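Local atomic coordinates of trichomaglin (Trichosanthes lepiniana, PDB entry 1SGL), a protein that probably cleaves single-stranded RNA as an S-like ribonuclease of the T2 family. Residues F8-Q13 with H43-E48. Residues are numbered along the deposited sequence; the frame is centred on the assembly and turned at random.
With SO4 (sulfate ion), chain C; SO4 (sulfate ion), chain B; SO4 (sulfate ion), chain D.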
loop_
_atom_site.group_PDB
_atom_site.type_symbol
_atom_site.label_atom_id
_atom_site.label_comp_id
_atom_site.label_asym_id
_atom_site.label_seq_id
_atom_site.Cartn_x
_atom_site.Cartn_y
_atom_site.Cartn_z
ATOM N N PHE A 8 4.926 12.420 1.599
ATOM C CA PHE A 8 4.946 11.121 0.952
ATOM C C PHE A 8 3.657 10.402 1.350
ATOM O O PHE A 8 3.116 10.614 2.441
ATOM C CB PHE A 8 6.128 10.278 1.438
ATOM C CG PHE A 8 7.444 10.645 0.821
ATOM C CD1 PHE A 8 8.434 11.260 1.581
ATOM C CD2 PHE A 8 7.704 10.354 -0.515
ATOM C CE1 PHE A 8 9.676 11.581 1.013
ATOM C CE2 PHE A 8 8.932 10.667 -1.092
ATOM C CZ PHE A 8 9.920 11.281 -0.328
ATOM N N ILE A 9 3.160 9.563 0.457
ATOM C CA ILE A 9 1.981 8.781 0.742
ATOM C C ILE A 9 2.358 7.312 0.615
ATOM O O ILE A 9 2.958 6.899 -0.388
ATOM C CB ILE A 9 0.838 9.054 -0.253
ATOM C CG1 ILE A 9 0.444 10.532 -0.215
ATOM C CG2 ILE A 9 -0.373 8.176 0.098
ATOM C CD1 ILE A 9 -0.628 10.894 -1.212
ATOM N N LEU A 10 2.029 6.536 1.644
ATOM C CA LEU A 10 2.268 5.096 1.651
ATOM C C LEU A 10 0.892 4.475 1.470
ATOM O O LEU A 10 0.053 4.539 2.365
ATOM C CB LEU A 10 2.867 4.630 2.982
ATOM C CG LEU A 10 3.003 3.107 3.167
ATOM C CD1 LEU A 10 3.898 2.512 2.090
ATOM C CD2 LEU A 10 3.572 2.811 4.552
ATOM N N ALA A 11 0.662 3.891 0.302
ATOM C CA ALA A 11 -0.614 3.273 -0.017
ATOM C C ALA A 11 -0.626 1.785 0.311
ATOM O O ALA A 11 0.253 1.035 -0.123
ATOM C CB ALA A 11 -0.925 3.483 -1.491
ATOM N N LEU A 12 -1.622 1.369 1.082
ATOM C CA LEU A 12 -1.773 -0.028 1.470
ATOM C C LEU A 12 -3.097 -0.547 0.933
ATOM O O LEU A 12 -4.075 0.193 0.864
ATOM C CB LEU A 12 -1.763 -0.177 2.990
ATOM C CG LEU A 12 -0.558 0.375 3.752
ATOM C CD1 LEU A 12 -0.734 0.077 5.243
ATOM C CD2 LEU A 12 0.729 -0.250 3.230
ATOM N N GLN A 13 -3.125 -1.820 0.556
ATOM C CA GLN A 13 -4.331 -2.432 0.025
ATOM C C GLN A 13 -4.814 -3.553 0.921
ATOM O O GLN A 13 -4.008 -4.294 1.477
ATOM C CB GLN A 13 -4.065 -2.992 -1.373
ATOM C CG GLN A 13 -3.796 -1.912 -2.396
ATOM C CD GLN A 13 -3.779 -2.427 -3.811
ATOM O OE1 GLN A 13 -3.513 -1.670 -4.745
ATOM N NE2 GLN A 13 -4.066 -3.719 -3.988
ATOM N N HIS A 43 1.188 -1.318 -1.462
ATOM C CA HIS A 43 0.953 -1.128 -2.880
ATOM C C HIS A 43 2.128 -0.283 -3.381
ATOM O O HIS A 43 2.710 -0.580 -4.420
ATOM C CB HIS A 43 -0.350 -0.389 -3.170
ATOM C CG HIS A 43 -0.555 -0.129 -4.629
ATOM N ND1 HIS A 43 -0.914 -1.124 -5.515
ATOM C CD2 HIS A 43 -0.337 0.978 -5.377
ATOM C CE1 HIS A 43 -0.902 -0.643 -6.746
ATOM N NE2 HIS A 43 -0.554 0.630 -6.691
ATOM N N GLY A 44 2.482 0.760 -2.628
ATOM C CA GLY A 44 3.598 1.611 -3.018
ATOM C C GLY A 44 3.749 2.911 -2.238
ATOM O O GLY A 44 2.838 3.339 -1.521
ATOM N N LEU A 45 4.919 3.528 -2.375
ATOM C CA LEU A 45 5.239 4.791 -1.725
ATOM C C LEU A 45 5.395 5.827 -2.842
ATOM O O LEU A 45 6.002 5.538 -3.874
ATOM C CB LEU A 45 6.557 4.672 -0.962
ATOM C CG LEU A 45 7.049 5.945 -0.263
ATOM C CD1 LEU A 45 6.276 6.144 1.036
ATOM C CD2 LEU A 45 8.532 5.837 0.025
ATOM N N ARG A 46 4.861 7.027 -2.651
ATOM C CA ARG A 46 4.978 8.042 -3.690
ATOM C C ARG A 46 4.902 9.461 -3.150
ATOM O O ARG A 46 4.353 9.694 -2.074
ATOM C CB ARG A 46 3.878 7.851 -4.736
ATOM C CG ARG A 46 2.483 8.218 -4.255
ATOM C CD ARG A 46 1.453 8.008 -5.348
ATOM N NE ARG A 46 0.192 8.708 -5.083
ATOM C CZ ARG A 46 -0.795 8.237 -4.325
ATOM N NH1 ARG A 46 -0.690 7.050 -3.737
ATOM N NH2 ARG A 46 -1.901 8.949 -4.171
ATOM N N PRO A 47 5.479 10.425 -3.888
ATOM C CA PRO A 47 5.461 11.835 -3.476
ATOM C C PRO A 47 4.038 12.339 -3.675
ATOM O O PRO A 47 3.390 11.975 -4.654
ATOM C CB PRO A 47 6.426 12.504 -4.457
ATOM C CG PRO A 47 7.332 11.365 -4.909
ATOM C CD PRO A 47 6.358 10.227 -5.055
ATOM N N GLU A 48 3.543 13.159 -2.755
ATOM C CA GLU A 48 2.193 13.695 -2.892
ATOM C C GLU A 48 2.222 15.013 -3.668
ATOM O O GLU A 48 2.702 16.028 -3.168
ATOM C CB GLU A 48 1.569 13.909 -1.510
ATOM C CG GLU A 48 0.207 14.591 -1.538
ATOM C CD GLU A 48 -0.487 14.580 -0.183
ATOM O OE1 GLU A 48 0.167 14.892 0.832
ATOM O OE2 GLU A 48 -1.693 14.264 -0.135
HETATM S S SO4 C . -2.144 -4.743 -7.741
HETATM O O1 SO4 C . -2.798 -3.766 -6.850
HETATM O O2 SO4 C . -3.139 -5.736 -8.182
HETATM O O3 SO4 C . -1.059 -5.431 -7.019
HETATM O O4 SO4 C . -1.590 -4.040 -8.909
HETATM S S SO4 B . -0.229 3.660 -9.116
HETATM O O1 SO4 B . -1.152 4.234 -10.112
HETATM O O2 SO4 B . 1.158 3.874 -9.568
HETATM O O3 SO4 B . -0.490 2.218 -8.989
HETATM O O4 SO4 B . -0.431 4.307 -7.803
HETATM S S SO4 D . -5.018 7.964 -2.402
HETATM O O1 SO4 D . -5.521 7.522 -3.718
HETATM O O2 SO4 D . -3.898 7.095 -1.979
HETATM O O3 SO4 D . -6.119 7.874 -1.421
HETATM O O4 SO4 D . -4.543 9.360 -2.498
#
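A11 is matched by two residues, H43 and G44, in a classic beta bulge, where the edge strand 40-47 runs antiparallel to strand 7-14 in the central sheet of the RNase T2 fold. A11 O takes H43 N at 2.9 Å and, weakly, G44 N at 3.4 Å; A11 N answers to G44 O, and I9 and R46 exchange a backbone pair. H43 CG is anti to the backbone N (chi1 177°), which swings the ring out beside Q13. The Q13 amide lies across this imidazole with their planes only 11° apart; OE1 sits off the ring plane, 2.8 Å from ND1, an offset that spoils the angle for a hydrogen bond. H43 NE2 points almost straight at a sulfate, reaching its O3 at 2.8 Å; H105 and Q101 hold the same ion, which may mark where an RNA phosphate would bind. An alanine at H43 would probably leave that sulfate without its imidazole donor and open a gap beside the Q13 amide. On the same face, I9 CD1 sits over one face of the R46 guanidinium. On the other, F8, L10 and L45 pack inward, L10 and L45 against T123 of helix 116-129. R46 NH2 donates to O4 of another sulfate at 3.2 Å, with a weaker second bond to its O2.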